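Local coordinates for protein argonaute 5 (Arabidopsis thaliana, PDB 4G0O) that probably recognises the 5' nucleotide of small RNAs through its MID domain, and so sorts them for gene regulation, at residues A[3-8]-A[123-128]; A[9-14]-A[75-80]; A[13-18]-A[53-58]; A[19-24]-A[57-62]; A[81-86]-A[107-112]. One frame throughout, in Å; residues are numbered along the deposited sequence.

Contact 1: A[3-8]-A[123-128]; sequences KKMVNG and NVALKI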
# COMPACT_ATOMS: atom_id res chain seq x y z
N LYS A 3 -2.72 -16.20 -12.73
CA LYS A 3 -2.07 -15.98 -11.45
C LYS A 3 -3.12 -15.89 -10.35
O LYS A 3 -4.02 -15.05 -10.40
CB LYS A 3 -1.23 -14.72 -11.50
CG LYS A 3 -0.06 -14.78 -12.46
CD LYS A 3 0.75 -13.50 -12.36
CE LYS A 3 1.41 -13.15 -13.67
NZ LYS A 3 1.98 -11.77 -13.62
N LYS A 4 -3.01 -16.75 -9.35
CA LYS A 4 -4.03 -16.83 -8.30
C LYS A 4 -3.40 -16.81 -6.90
O LYS A 4 -2.20 -17.05 -6.74
CB LYS A 4 -4.87 -18.10 -8.47
CG LYS A 4 -5.57 -18.23 -9.83
CD LYS A 4 -6.76 -17.30 -9.94
CE LYS A 4 -7.66 -17.68 -11.11
NZ LYS A 4 -6.90 -17.63 -12.39
N MET A 5 -4.21 -16.51 -5.89
CA MET A 5 -3.79 -16.67 -4.52
C MET A 5 -4.19 -18.08 -4.06
O MET A 5 -5.37 -18.41 -4.04
CB MET A 5 -4.45 -15.61 -3.63
CG MET A 5 -4.04 -14.18 -3.99
SD MET A 5 -4.85 -12.93 -2.99
CE MET A 5 -4.28 -11.40 -3.73
N VAL A 6 -3.22 -18.91 -3.71
CA VAL A 6 -3.53 -20.22 -3.15
C VAL A 6 -4.18 -19.97 -1.81
O VAL A 6 -5.21 -20.55 -1.47
CB VAL A 6 -2.26 -21.04 -2.89
CG1 VAL A 6 -2.62 -22.40 -2.33
CG2 VAL A 6 -1.45 -21.18 -4.16
N ASN A 7 -3.57 -19.05 -1.07
CA ASN A 7 -4.02 -18.72 0.27
C ASN A 7 -3.97 -17.20 0.49
O ASN A 7 -2.90 -16.59 0.43
CB ASN A 7 -3.15 -19.49 1.27
CG ASN A 7 -3.16 -18.88 2.64
OD1 ASN A 7 -2.11 -18.46 3.15
ND2 ASN A 7 -4.34 -18.84 3.27
N GLY A 8 -5.13 -16.59 0.71
CA GLY A 8 -5.21 -15.14 0.80
C GLY A 8 -4.95 -14.68 2.22
O GLY A 8 -5.66 -15.09 3.13
N ASN A 123 -2.09 -7.02 -10.28
CA ASN A 123 -0.66 -7.18 -9.98
C ASN A 123 -0.25 -6.76 -8.56
O ASN A 123 0.42 -7.51 -7.86
CB ASN A 123 0.18 -6.39 -10.99
CG ASN A 123 0.20 -7.03 -12.35
OD1 ASN A 123 0.87 -8.05 -12.55
ND2 ASN A 123 -0.53 -6.45 -13.30
N VAL A 124 -0.66 -5.56 -8.17
CA VAL A 124 -0.40 -5.07 -6.82
C VAL A 124 -1.02 -5.97 -5.76
O VAL A 124 -0.38 -6.30 -4.76
CB VAL A 124 -0.90 -3.62 -6.66
CG1 VAL A 124 -0.84 -3.16 -5.19
CG2 VAL A 124 -0.10 -2.71 -7.57
N ALA A 125 -2.27 -6.37 -5.97
CA ALA A 125 -2.96 -7.25 -5.02
C ALA A 125 -2.18 -8.54 -4.74
O ALA A 125 -2.06 -8.96 -3.60
CB ALA A 125 -4.37 -7.57 -5.51
N LEU A 126 -1.63 -9.15 -5.77
CA LEU A 126 -0.88 -10.40 -5.59
C LEU A 126 0.44 -10.11 -4.88
O LEU A 126 0.89 -10.91 -4.05
CB LEU A 126 -0.61 -11.05 -6.94
CG LEU A 126 -1.82 -11.67 -7.65
CD1 LEU A 126 -1.53 -11.82 -9.14
CD2 LEU A 126 -2.17 -13.01 -7.02
N LYS A 127 1.06 -8.98 -5.21
CA LYS A 127 2.27 -8.53 -4.51
C LYS A 127 1.97 -8.32 -3.04
O LYS A 127 2.73 -8.74 -2.18
CB LYS A 127 2.81 -7.23 -5.12
CG LYS A 127 3.25 -7.35 -6.59
CD LYS A 127 3.48 -5.96 -7.17
CE LYS A 127 4.04 -6.01 -8.59
NZ LYS A 127 4.23 -4.62 -9.13
N ILE A 128 0.84 -7.68 -2.74
CA ILE A 128 0.42 -7.47 -1.35
C ILE A 128 0.14 -8.78 -0.61
O ILE A 128 0.46 -8.89 0.56
CB ILE A 128 -0.80 -6.52 -1.27
CG1 ILE A 128 -0.36 -5.06 -1.46
CG2 ILE A 128 -1.53 -6.65 0.05
CD1 ILE A 128 -1.51 -4.13 -1.75

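Contact 2: A[9-14]-A[75-80]; sequences AKVTSW and GLQLLI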
# COMPACT_ATOMS: atom_id res chain seq x y z
N ALA A 9 -3.92 -13.86 2.42
CA ALA A 9 -3.60 -13.40 3.77
C ALA A 9 -4.76 -12.61 4.37
O ALA A 9 -5.65 -12.17 3.65
CB ALA A 9 -2.31 -12.56 3.78
N LYS A 10 -4.76 -12.45 5.69
CA LYS A 10 -5.78 -11.60 6.31
C LYS A 10 -5.15 -10.35 6.93
O LYS A 10 -4.30 -10.45 7.81
CB LYS A 10 -6.60 -12.38 7.34
CG LYS A 10 -7.63 -11.52 8.08
CD LYS A 10 -8.25 -12.30 9.24
CE LYS A 10 -9.28 -11.48 10.02
NZ LYS A 10 -9.74 -12.23 11.24
N VAL A 11 -5.60 -9.19 6.47
CA VAL A 11 -5.06 -7.91 6.94
C VAL A 11 -6.08 -7.18 7.81
O VAL A 11 -7.17 -6.85 7.36
CB VAL A 11 -4.67 -6.99 5.75
CG1 VAL A 11 -4.05 -5.71 6.25
CG2 VAL A 11 -3.71 -7.68 4.85
N THR A 12 -5.69 -6.91 9.06
CA THR A 12 -6.52 -6.19 10.03
C THR A 12 -6.01 -4.77 10.31
O THR A 12 -6.77 -3.87 10.67
CB THR A 12 -6.59 -6.95 11.37
OG1 THR A 12 -6.85 -8.34 11.13
CG2 THR A 12 -7.69 -6.39 12.26
N SER A 13 -4.70 -4.58 10.17
CA SER A 13 -4.08 -3.29 10.43
C SER A 13 -3.36 -2.76 9.18
O SER A 13 -2.34 -3.30 8.76
CB SER A 13 -3.09 -3.42 11.60
OG SER A 13 -2.69 -2.15 12.08
N TRP A 14 -3.90 -1.71 8.58
CA TRP A 14 -3.33 -1.15 7.36
C TRP A 14 -3.70 0.33 7.28
O TRP A 14 -4.64 0.77 7.93
CB TRP A 14 -3.85 -1.90 6.11
CG TRP A 14 -5.30 -1.63 5.85
CD1 TRP A 14 -6.37 -2.32 6.34
CD2 TRP A 14 -5.85 -0.56 5.06
NE1 TRP A 14 -7.55 -1.75 5.90
CE2 TRP A 14 -7.25 -0.67 5.12
CE3 TRP A 14 -5.29 0.48 4.32
CZ2 TRP A 14 -8.09 0.22 4.47
CZ3 TRP A 14 -6.12 1.35 3.67
CH2 TRP A 14 -7.51 1.22 3.75
N GLY A 75 1.23 -1.92 15.33
CA GLY A 75 0.76 -3.21 14.86
C GLY A 75 0.48 -3.30 13.37
O GLY A 75 0.04 -4.37 12.89
N LEU A 76 0.70 -2.20 12.64
CA LEU A 76 0.45 -2.12 11.20
C LEU A 76 0.93 -3.37 10.48
O LEU A 76 2.08 -3.77 10.62
CB LEU A 76 1.19 -0.92 10.58
CG LEU A 76 0.43 0.29 10.02
CD1 LEU A 76 1.07 0.78 8.72
CD2 LEU A 76 -1.06 0.04 9.82
N GLN A 77 0.04 -3.99 9.71
CA GLN A 77 0.38 -5.17 8.93
C GLN A 77 0.77 -4.77 7.51
O GLN A 77 1.37 -5.56 6.79
CB GLN A 77 -0.80 -6.15 8.92
CG GLN A 77 -1.03 -6.84 10.26
CD GLN A 77 -2.33 -7.65 10.32
OE1 GLN A 77 -3.37 -7.23 9.80
NE2 GLN A 77 -2.28 -8.79 10.98
N LEU A 78 0.43 -3.54 7.12
CA LEU A 78 0.65 -3.09 5.74
C LEU A 78 0.52 -1.58 5.62
O LEU A 78 -0.43 -1.00 6.13
CB LEU A 78 -0.35 -3.76 4.78
CG LEU A 78 -0.25 -3.44 3.29
CD1 LEU A 78 1.02 -4.06 2.68
CD2 LEU A 78 -1.49 -3.90 2.52
N LEU A 79 1.46 -0.94 4.93
CA LEU A 79 1.35 0.48 4.62
C LEU A 79 1.28 0.62 3.13
O LEU A 79 2.21 0.18 2.43
CB LEU A 79 2.59 1.25 5.08
CG LEU A 79 2.37 2.66 5.64
CD1 LEU A 79 3.62 3.54 5.47
CD2 LEU A 79 1.14 3.32 5.06
N ILE A 80 0.21 1.22 2.63
CA ILE A 80 0.14 1.46 1.20
C ILE A 80 0.74 2.82 0.98
O ILE A 80 0.22 3.83 1.47
CB ILE A 80 -1.30 1.45 0.68
CG1 ILE A 80 -1.94 0.06 0.83
CG2 ILE A 80 -1.34 1.88 -0.79
CD1 ILE A 80 -3.45 0.12 0.84
O HOH W 1 -4.76 -10.47 10.53

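Contact 3: A[13-18]-A[53-58]; sequences SWTCVS and PFISCP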
# COMPACT_ATOMS: atom_id res chain seq x y z
N SER A 13 -4.70 -4.58 10.17
CA SER A 13 -4.08 -3.29 10.43
C SER A 13 -3.36 -2.76 9.18
O SER A 13 -2.34 -3.30 8.76
CB SER A 13 -3.09 -3.42 11.60
OG SER A 13 -2.69 -2.15 12.08
N TRP A 14 -3.90 -1.71 8.58
CA TRP A 14 -3.33 -1.15 7.36
C TRP A 14 -3.70 0.33 7.28
O TRP A 14 -4.64 0.77 7.93
CB TRP A 14 -3.85 -1.90 6.11
CG TRP A 14 -5.30 -1.63 5.85
CD1 TRP A 14 -6.37 -2.32 6.34
CD2 TRP A 14 -5.85 -0.56 5.06
NE1 TRP A 14 -7.55 -1.75 5.90
CE2 TRP A 14 -7.25 -0.67 5.12
CE3 TRP A 14 -5.29 0.48 4.32
CZ2 TRP A 14 -8.09 0.22 4.47
CZ3 TRP A 14 -6.12 1.35 3.67
CH2 TRP A 14 -7.51 1.22 3.75
N THR A 15 -2.94 1.09 6.51
CA THR A 15 -3.32 2.47 6.20
C THR A 15 -2.55 2.95 4.98
O THR A 15 -1.76 2.20 4.41
CB THR A 15 -3.13 3.43 7.39
OG1 THR A 15 -3.73 4.70 7.08
CG2 THR A 15 -1.66 3.62 7.71
N CYS A 16 -2.79 4.19 4.60
CA CYS A 16 -2.24 4.72 3.36
C CYS A 16 -1.54 6.04 3.61
O CYS A 16 -2.05 6.89 4.35
CB CYS A 16 -3.36 4.93 2.37
SG CYS A 16 -2.86 5.69 0.83
N VAL A 17 -0.38 6.22 2.98
CA VAL A 17 0.32 7.49 3.00
C VAL A 17 0.58 7.95 1.60
O VAL A 17 0.95 7.15 0.73
CB VAL A 17 1.69 7.39 3.68
CG1 VAL A 17 2.23 8.77 4.03
CG2 VAL A 17 1.57 6.59 4.91
N SER A 18 0.40 9.25 1.38
CA SER A 18 0.67 9.82 0.08
C SER A 18 1.71 10.93 0.16
O SER A 18 1.54 11.90 0.90
CB SER A 18 -0.61 10.36 -0.54
OG SER A 18 -0.30 11.14 -1.68
N PRO A 53 -6.16 7.13 10.35
CA PRO A 53 -6.64 7.86 9.17
C PRO A 53 -5.55 7.99 8.10
O PRO A 53 -4.37 8.01 8.45
CB PRO A 53 -6.96 9.25 9.73
CG PRO A 53 -7.27 9.01 11.16
CD PRO A 53 -6.33 7.93 11.58
N PHE A 54 -5.93 8.10 6.83
CA PHE A 54 -4.94 8.29 5.77
C PHE A 54 -4.18 9.59 6.01
O PHE A 54 -4.72 10.54 6.58
CB PHE A 54 -5.59 8.33 4.39
CG PHE A 54 -6.06 6.99 3.90
CD1 PHE A 54 -6.49 6.84 2.58
CD2 PHE A 54 -6.08 5.88 4.74
CE1 PHE A 54 -6.93 5.60 2.12
CE2 PHE A 54 -6.52 4.64 4.28
CZ PHE A 54 -6.94 4.51 2.97
N ILE A 55 -2.93 9.62 5.56
CA ILE A 55 -2.10 10.80 5.72
C ILE A 55 -1.62 11.28 4.35
O ILE A 55 -1.25 10.48 3.49
CB ILE A 55 -0.89 10.50 6.64
CG1 ILE A 55 -0.54 9.01 6.62
CG2 ILE A 55 -1.19 10.89 8.07
CD1 ILE A 55 -1.30 8.13 7.66
N SER A 56 -1.65 12.58 4.15
CA SER A 56 -1.08 13.17 2.95
C SER A 56 -0.12 14.27 3.40
O SER A 56 -0.49 15.13 4.19
CB SER A 56 -2.17 13.76 2.07
OG SER A 56 -1.61 14.32 0.89
N CYS A 57 1.11 14.22 2.91
CA CYS A 57 2.10 15.20 3.36
C CYS A 57 3.15 15.42 2.28
O CYS A 57 3.23 14.62 1.33
CB CYS A 57 2.72 14.74 4.68
SG CYS A 57 3.68 13.24 4.53
N PRO A 58 3.96 16.50 2.39
CA PRO A 58 4.93 16.76 1.32
C PRO A 58 6.04 15.73 1.36
O PRO A 58 6.35 15.20 2.43
CB PRO A 58 5.49 18.14 1.69
CG PRO A 58 4.51 18.74 2.63
CD PRO A 58 3.96 17.57 3.39
O HOH W 2 -2.34 13.20 -2.31

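Contact 4: A[19-24]-A[57-62]; sequences FSTRID and CPPEHI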
# COMPACT_ATOMS: atom_id res chain seq x y z
N PHE A 19 2.77 10.78 -0.62
CA PHE A 19 3.75 11.84 -0.78
C PHE A 19 3.58 12.54 -2.13
O PHE A 19 4.46 13.27 -2.58
CB PHE A 19 5.17 11.28 -0.65
CG PHE A 19 5.40 10.54 0.64
CD1 PHE A 19 5.53 9.15 0.66
CD2 PHE A 19 5.47 11.22 1.84
CE1 PHE A 19 5.75 8.48 1.84
CE2 PHE A 19 5.68 10.55 3.03
CZ PHE A 19 5.82 9.17 3.04
N SER A 20 2.45 12.32 -2.77
CA SER A 20 2.19 12.96 -4.06
C SER A 20 1.44 14.26 -3.87
O SER A 20 0.50 14.34 -3.09
CB SER A 20 1.39 12.06 -4.98
OG SER A 20 0.97 12.79 -6.13
N THR A 21 1.86 15.27 -4.61
CA THR A 21 1.22 16.58 -4.55
C THR A 21 0.20 16.74 -5.68
O THR A 21 -0.79 17.50 -5.58
CB THR A 21 2.29 17.66 -4.67
OG1 THR A 21 3.18 17.58 -3.54
CG2 THR A 21 1.65 19.02 -4.72
N ARG A 22 0.44 16.00 -6.75
CA ARG A 22 -0.26 16.23 -7.99
C ARG A 22 -1.70 15.72 -7.97
O ARG A 22 -2.59 16.33 -8.56
CB ARG A 22 0.50 15.56 -9.13
CG ARG A 22 0.68 16.46 -10.31
CD ARG A 22 1.88 17.37 -10.12
NE ARG A 22 3.07 16.80 -10.74
CZ ARG A 22 3.28 16.76 -12.06
NH1 ARG A 22 2.38 17.27 -12.90
NH2 ARG A 22 4.39 16.21 -12.54
N ILE A 23 -1.93 14.61 -7.29
CA ILE A 23 -3.19 13.89 -7.43
C ILE A 23 -4.35 14.52 -6.72
O ILE A 23 -4.19 15.24 -5.74
CB ILE A 23 -3.07 12.42 -7.01
CG1 ILE A 23 -2.63 12.32 -5.54
CG2 ILE A 23 -2.08 11.71 -7.90
CD1 ILE A 23 -2.29 10.90 -5.11
N ASP A 24 -5.55 14.25 -7.23
CA ASP A 24 -6.75 14.70 -6.57
C ASP A 24 -6.76 14.15 -5.15
O ASP A 24 -6.30 13.03 -4.91
CB ASP A 24 -8.00 14.23 -7.31
CG ASP A 24 -9.27 14.70 -6.63
OD1 ASP A 24 -9.77 13.98 -5.74
OD2 ASP A 24 -9.74 15.81 -6.96
N CYS A 57 1.11 14.22 2.91
CA CYS A 57 2.10 15.20 3.36
C CYS A 57 3.15 15.42 2.28
O CYS A 57 3.23 14.62 1.33
CB CYS A 57 2.72 14.74 4.68
SG CYS A 57 3.68 13.24 4.53
N PRO A 58 3.96 16.50 2.39
CA PRO A 58 4.93 16.76 1.32
C PRO A 58 6.04 15.73 1.36
O PRO A 58 6.35 15.20 2.43
CB PRO A 58 5.49 18.14 1.69
CG PRO A 58 4.51 18.74 2.63
CD PRO A 58 3.96 17.57 3.39
N PRO A 59 6.66 15.47 0.20
CA PRO A 59 7.80 14.56 0.07
C PRO A 59 8.98 14.87 1.00
O PRO A 59 9.80 13.98 1.25
CB PRO A 59 8.22 14.74 -1.39
CG PRO A 59 7.66 16.07 -1.78
CD PRO A 59 6.35 16.14 -1.07
N GLU A 60 9.11 16.10 1.49
CA GLU A 60 10.20 16.41 2.41
C GLU A 60 9.91 15.92 3.83
O GLU A 60 10.78 15.95 4.70
CB GLU A 60 10.58 17.91 2.40
CG GLU A 60 9.49 18.89 1.99
CD GLU A 60 9.22 18.92 0.49
OE1 GLU A 60 8.13 18.47 0.09
OE2 GLU A 60 10.08 19.39 -0.29
N HIS A 61 8.68 15.46 4.05
CA HIS A 61 8.28 14.93 5.35
C HIS A 61 8.32 13.39 5.41
O HIS A 61 7.59 12.80 6.21
CB HIS A 61 6.86 15.39 5.69
CG HIS A 61 6.77 16.82 6.14
ND1 HIS A 61 6.37 17.17 7.42
CD2 HIS A 61 7.03 17.98 5.50
CE1 HIS A 61 6.39 18.48 7.54
NE2 HIS A 61 6.77 19.00 6.38
N ILE A 62 9.13 12.76 4.57
CA ILE A 62 9.14 11.28 4.48
C ILE A 62 9.59 10.63 5.80
O ILE A 62 8.89 9.79 6.36
CB ILE A 62 10.02 10.77 3.30
CG1 ILE A 62 9.28 10.95 1.97
CG2 ILE A 62 10.41 9.31 3.47
CD1 ILE A 62 10.18 10.90 0.76
O HOH W 3 1.34 15.47 -0.16

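Contact 5: A[81-86]-A[107-112]; sequences VILPDV and CCQPRQ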
# COMPACT_ATOMS: atom_id res chain seq x y z
N VAL A 81 1.86 2.86 0.26
CA VAL A 81 2.54 4.13 0.08
C VAL A 81 2.33 4.70 -1.32
O VAL A 81 2.65 4.05 -2.31
CB VAL A 81 4.04 4.01 0.34
CG1 VAL A 81 4.76 5.26 -0.18
CG2 VAL A 81 4.27 3.82 1.82
N ILE A 82 1.80 5.92 -1.40
CA ILE A 82 1.81 6.61 -2.68
C ILE A 82 3.07 7.48 -2.80
O ILE A 82 3.25 8.46 -2.07
CB ILE A 82 0.52 7.43 -2.93
CG1 ILE A 82 -0.71 6.52 -2.94
CG2 ILE A 82 0.59 8.16 -4.27
CD1 ILE A 82 -2.02 7.31 -2.93
N LEU A 83 3.93 7.12 -3.75
CA LEU A 83 5.25 7.73 -3.94
C LEU A 83 5.18 9.18 -4.39
O LEU A 83 4.21 9.62 -5.00
CB LEU A 83 6.05 6.94 -4.99
CG LEU A 83 6.38 5.49 -4.65
CD1 LEU A 83 6.82 4.73 -5.90
CD2 LEU A 83 7.44 5.47 -3.54
N PRO A 84 6.25 9.94 -4.10
CA PRO A 84 6.33 11.33 -4.59
C PRO A 84 6.15 11.40 -6.10
O PRO A 84 6.29 10.37 -6.78
CB PRO A 84 7.75 11.73 -4.21
CG PRO A 84 8.03 10.94 -3.00
CD PRO A 84 7.40 9.59 -3.25
N ASP A 85 5.83 12.58 -6.62
CA ASP A 85 5.65 12.72 -8.05
C ASP A 85 6.96 12.55 -8.80
O ASP A 85 6.99 12.02 -9.90
CB ASP A 85 4.99 14.06 -8.39
CG ASP A 85 3.63 14.22 -7.74
OD1 ASP A 85 3.39 15.27 -7.12
OD2 ASP A 85 2.80 13.28 -7.83
N VAL A 86 8.06 13.02 -8.21
CA VAL A 86 9.37 12.88 -8.85
C VAL A 86 10.04 11.62 -8.31
O VAL A 86 10.03 11.37 -7.10
CB VAL A 86 10.27 14.11 -8.58
CG1 VAL A 86 11.53 14.04 -9.43
CG2 VAL A 86 9.50 15.41 -8.88
N CYS A 107 4.64 0.07 -2.33
CA CYS A 107 4.83 1.37 -2.95
C CYS A 107 4.23 1.42 -4.36
O CYS A 107 4.39 0.50 -5.17
CB CYS A 107 6.32 1.73 -2.96
SG CYS A 107 7.08 1.90 -1.32
N CYS A 108 3.52 2.52 -4.63
CA CYS A 108 2.76 2.71 -5.86
C CYS A 108 2.99 4.07 -6.48
O CYS A 108 2.82 5.09 -5.81
CB CYS A 108 1.26 2.58 -5.55
SG CYS A 108 0.77 0.93 -5.00
N GLN A 109 3.33 4.10 -7.76
CA GLN A 109 3.55 5.36 -8.46
C GLN A 109 2.25 6.16 -8.68
O GLN A 109 1.27 5.64 -9.23
CB GLN A 109 4.23 5.11 -9.79
CG GLN A 109 5.66 4.67 -9.67
CD GLN A 109 6.21 4.23 -10.99
OE1 GLN A 109 5.60 3.40 -11.67
NE2 GLN A 109 7.35 4.78 -11.38
N PRO A 110 2.26 7.43 -8.28
CA PRO A 110 1.08 8.31 -8.37
C PRO A 110 0.48 8.40 -9.79
O PRO A 110 -0.75 8.50 -9.92
CB PRO A 110 1.60 9.68 -7.88
CG PRO A 110 3.10 9.58 -7.94
CD PRO A 110 3.44 8.14 -7.74
N ARG A 111 1.30 8.34 -10.82
CA ARG A 111 0.80 8.38 -12.19
C ARG A 111 0.03 7.10 -12.54
O ARG A 111 -0.94 7.12 -13.32
CB ARG A 111 1.97 8.57 -13.13
CG ARG A 111 1.68 8.37 -14.60
CD ARG A 111 2.99 8.14 -15.35
NE ARG A 111 4.16 8.42 -14.51
CZ ARG A 111 4.90 7.48 -13.91
NH1 ARG A 111 5.94 7.84 -13.17
NH2 ARG A 111 4.59 6.19 -14.04
N GLN A 112 0.46 5.98 -11.97
CA GLN A 112 -0.22 4.71 -12.20
C GLN A 112 -1.48 4.61 -11.34
O GLN A 112 -2.51 4.12 -11.81
CB GLN A 112 0.70 3.54 -11.89
CG GLN A 112 1.95 3.48 -12.76
CD GLN A 112 1.62 3.30 -14.23
OE1 GLN A 112 0.57 2.76 -14.59
NE2 GLN A 112 2.53 3.77 -15.10

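Contact 1: A[3-8]-A[123-128]
The carbonyl oxygen of Ala-125 is the polar atom approached most closely across this contact, and what meets it is a methyl group: Met-5 CE lies 3.3 Å from Ala-125 O. The same CE also packs on the methyl of Ala-125, 4.2 Å from its CB. Met-5 gets there because its CG stands anti to the carbonyl carbon (chi1 -63°) and the chain beyond runs extended, carrying the thioether from the strand to the helix surface. Leu-126 answers from the helix with a forked end. Its CD2 sits 3.7 Å from Met-5 CG, the two side chains slanting across each other, and also leans on the backbone carbon of Lys-4. The other branch turns to the start of the strand, where Leu-126 CD1 is 3.8 Å from Lys-3 CB. Farther out, Lys-3 NZ stands 4.0 Å from Asn-123 OD1, too far for a hydrogen bond, so the two segments adhere by apolar packing. Polar tethers come from elsewhere: Leu-126 O accepts from Asn-136 ND2, and Asn-7 O from Asn-129 ND2. The axes of strand 3-5 and of the helical segment 123-128 come within 9.3 Å of each other, at 42°. Helix 118-131 thereby packs against the two-stranded antiparallel pair 3-5 and 135-138; just past strand 3-5, Val-6 and Asn-7 both face Arg-135 in a classic beta bulge.

Contact 2: A[9-14]-A[75-80]
Lys-10 and Gln-77 meet through a water that gives a proton to Lys-10 O, accepts one from Gln-77 NE2, 3.0 Å away, and also bonds to Thr-12 OG1. Next in sequence, Val-11 passes the amide with CG1 3.9 Å from Gln-77 OE1, the two side chains running in opposite directions. Thr-12 N and Ser-13 N then both point to that one oxygen. The bond from Thr-12 N is modelled so short that its length is doubtful; that from Ser-13 N to Gln-77 OE1 is 3.0 Å long, with the donor 38° out of the carbonyl plane. A leucine in place of Gln-77 would probably leave the N-H of Ser-13, and perhaps that of Thr-12, without its acceptor and the water without one of its mates. Ser-13 returns a bond through its carbonyl, Gln-77 N lying 2.7 Å from Ser-13 O, while its hydroxyl rests against Leu-76. At Trp-14 the contact turns apolar: Trp-14 CB lies 4.2 Å from Leu-78 CB, and Ile-80 CD1 comes within 4.0 Å of Trp-14 CE3. The indole NE1 bonds to Lys-47 O. Strand 7-18 runs between strands 45-46 and 78-82, while helix 27-42 packs over Trp-14 through Ile-36 and over Ile-80 through Cys-32.

Contact 3: A[13-18]-A[53-58]
Phe-54 lays its ring beneath Cys-16 and pushes its tip against Trp-14. Starting at the root, Phe-54 CB is 3.8 Å from Cys-16 O. From CG outward the ring is roofed by Cys-16 CB, which stands 3.4 Å above the ring plane over its centre in a CH-pi contact. Cys-16 SG, anti to the backbone N (chi1 175°), also lies over the face, nearest to CD1. On the other flank Phe-54 CD2 is 3.5 Å from Thr-15 OG1, a hydroxyl whose hydrogen bond goes to Ile-52 O. At the tip, Phe-54 CZ reaches Trp-14 CZ3 at 3.3 Å, a rim-to-rim meeting with the planes turned 68° from each other. An alanine in place of Phe-54 would probably leave the tryptophan rim without its aromatic neighbour and open a gap under the cysteine. The backbones pair in parallel: Ile-55 N donates to Cys-16 O, Ser-18 N to Ile-55 O at 2.9 Å, and Cys-57 N to Ser-18 O. Beyond the ring, Val-17 CG2 packs on Ile-55 CG1 at 3.6 Å, on the sheet face that helix 62-72 covers, whereas Cys-16 and Phe-54 face helix 27-42. Such a parallel sheet with helices on both faces is the Rossmann-like core of MID domains.

Contact 4: A[19-24]-A[57-62]
Phe-19 inserts its ring between Cys-57 and Ile-62, and the rotamers of all three residues decide how they meet. In Phe-19, CG stands anti to the carbonyl carbon (chi1 -56°), which sets it beside the backbone N. Ile-62 likewise holds CG1 anti to its carbonyl carbon (chi1 -77°), and this places the methylene over one face of the aromatic ring: Ile-62 CG1 is 3.8 Å from the centroid of Phe-19, shifted toward the rim, in a CH-pi contact. The two side chains cross at about a right angle. In Cys-57, SG stands between the backbone N and the carbonyl carbon. There the sulfur lies 3.7 Å from Phe-19 CE2, oblique to the ring in a sulfur-aromatic contact. The backbone adds a CA-H...O contact, Phe-19 CA lying 3.5 Å from Cys-57 O with an angle of 166° at the hydrogen. Pro-59 CD also rests 3.8 Å from Phe-19 O. Ile-93 of helix 90-101 touches both Phe-19 and Ile-62. The contact joins two loops at the C-terminal ends of the neighbouring parallel strands 7-18 and 55-56, which lead into helices 27-42 and 62-72 on opposite faces of a Rossmann-like sheet.

Contact 5: A[81-86]-A[107-112]
Asp-85 and the Pro-110 ring meet with their side chains slanted to each other, Asp-85 OD2 lying 3.7 Å from Pro-110 CG. Peptide carbonyls press on the same ring: Leu-83 O lies 3.1 Å from Pro-110 CG, and Pro-84 O comes to 3.5 Å from that atom. Leu-83 fills the middle of the contact. With CG anti to the carbonyl carbon (chi1 -63°), it spreads its fork over the other strand, CD2 reaching Cys-107 CB and CD1 lying 3.9 Å from Gln-109 CG. Ile-82 slides past the proline in the opposite direction, its CG2 4.0 Å from Pro-110 CB. Two parallel-strand bonds fix the register: Cys-108 N donates to Val-81 O at 2.9 Å, and Leu-83 N to Cys-108 O at 3.1 Å. The strands belong to a beta-alpha-beta unit closed by helix 90-101, whose Tyr-90 and Lys-94 touch Cys-107. A sulfate ion, probably from the crystallisation liquor, lies about 4 Å from the Cys-107 side chain, a position consistent with the 5'-phosphate pocket of related MID domains. The chemistry thus divides: backbone bonds and apolar packing join the strand ends, while Asp-85 OD2 bonds to Ser-20 OG and OD1 to Thr-21 N, linking the loop after strand 7-18 to the loop after strand 78-82; these bonds probably stabilise the carboxylate's negative charge.

From the N terminus, contact 1 closes the longest loop, bringing strand 3-5 to helix 118-131, and the other four nest inside it. Contacts 2 and 3 both start from strand 7-18; contact 2 ties it to strand 78-82 and contact 3 to strand 55-56, so together they build the middle of the parallel sheet. Contact 4 takes over where strand 7-18 ends, shares Cys-57 and Pro-58 with contact 3, and lies inside the loop of contact 2. Contact 5 follows contacts 2, 3 and 4 in series, extending the sheet to strand 105-108. Contacts 4 and 5 touch at Phe-19 and Ile-82, whereas contact 1 lies across the chain's centre from contacts 3 and 4.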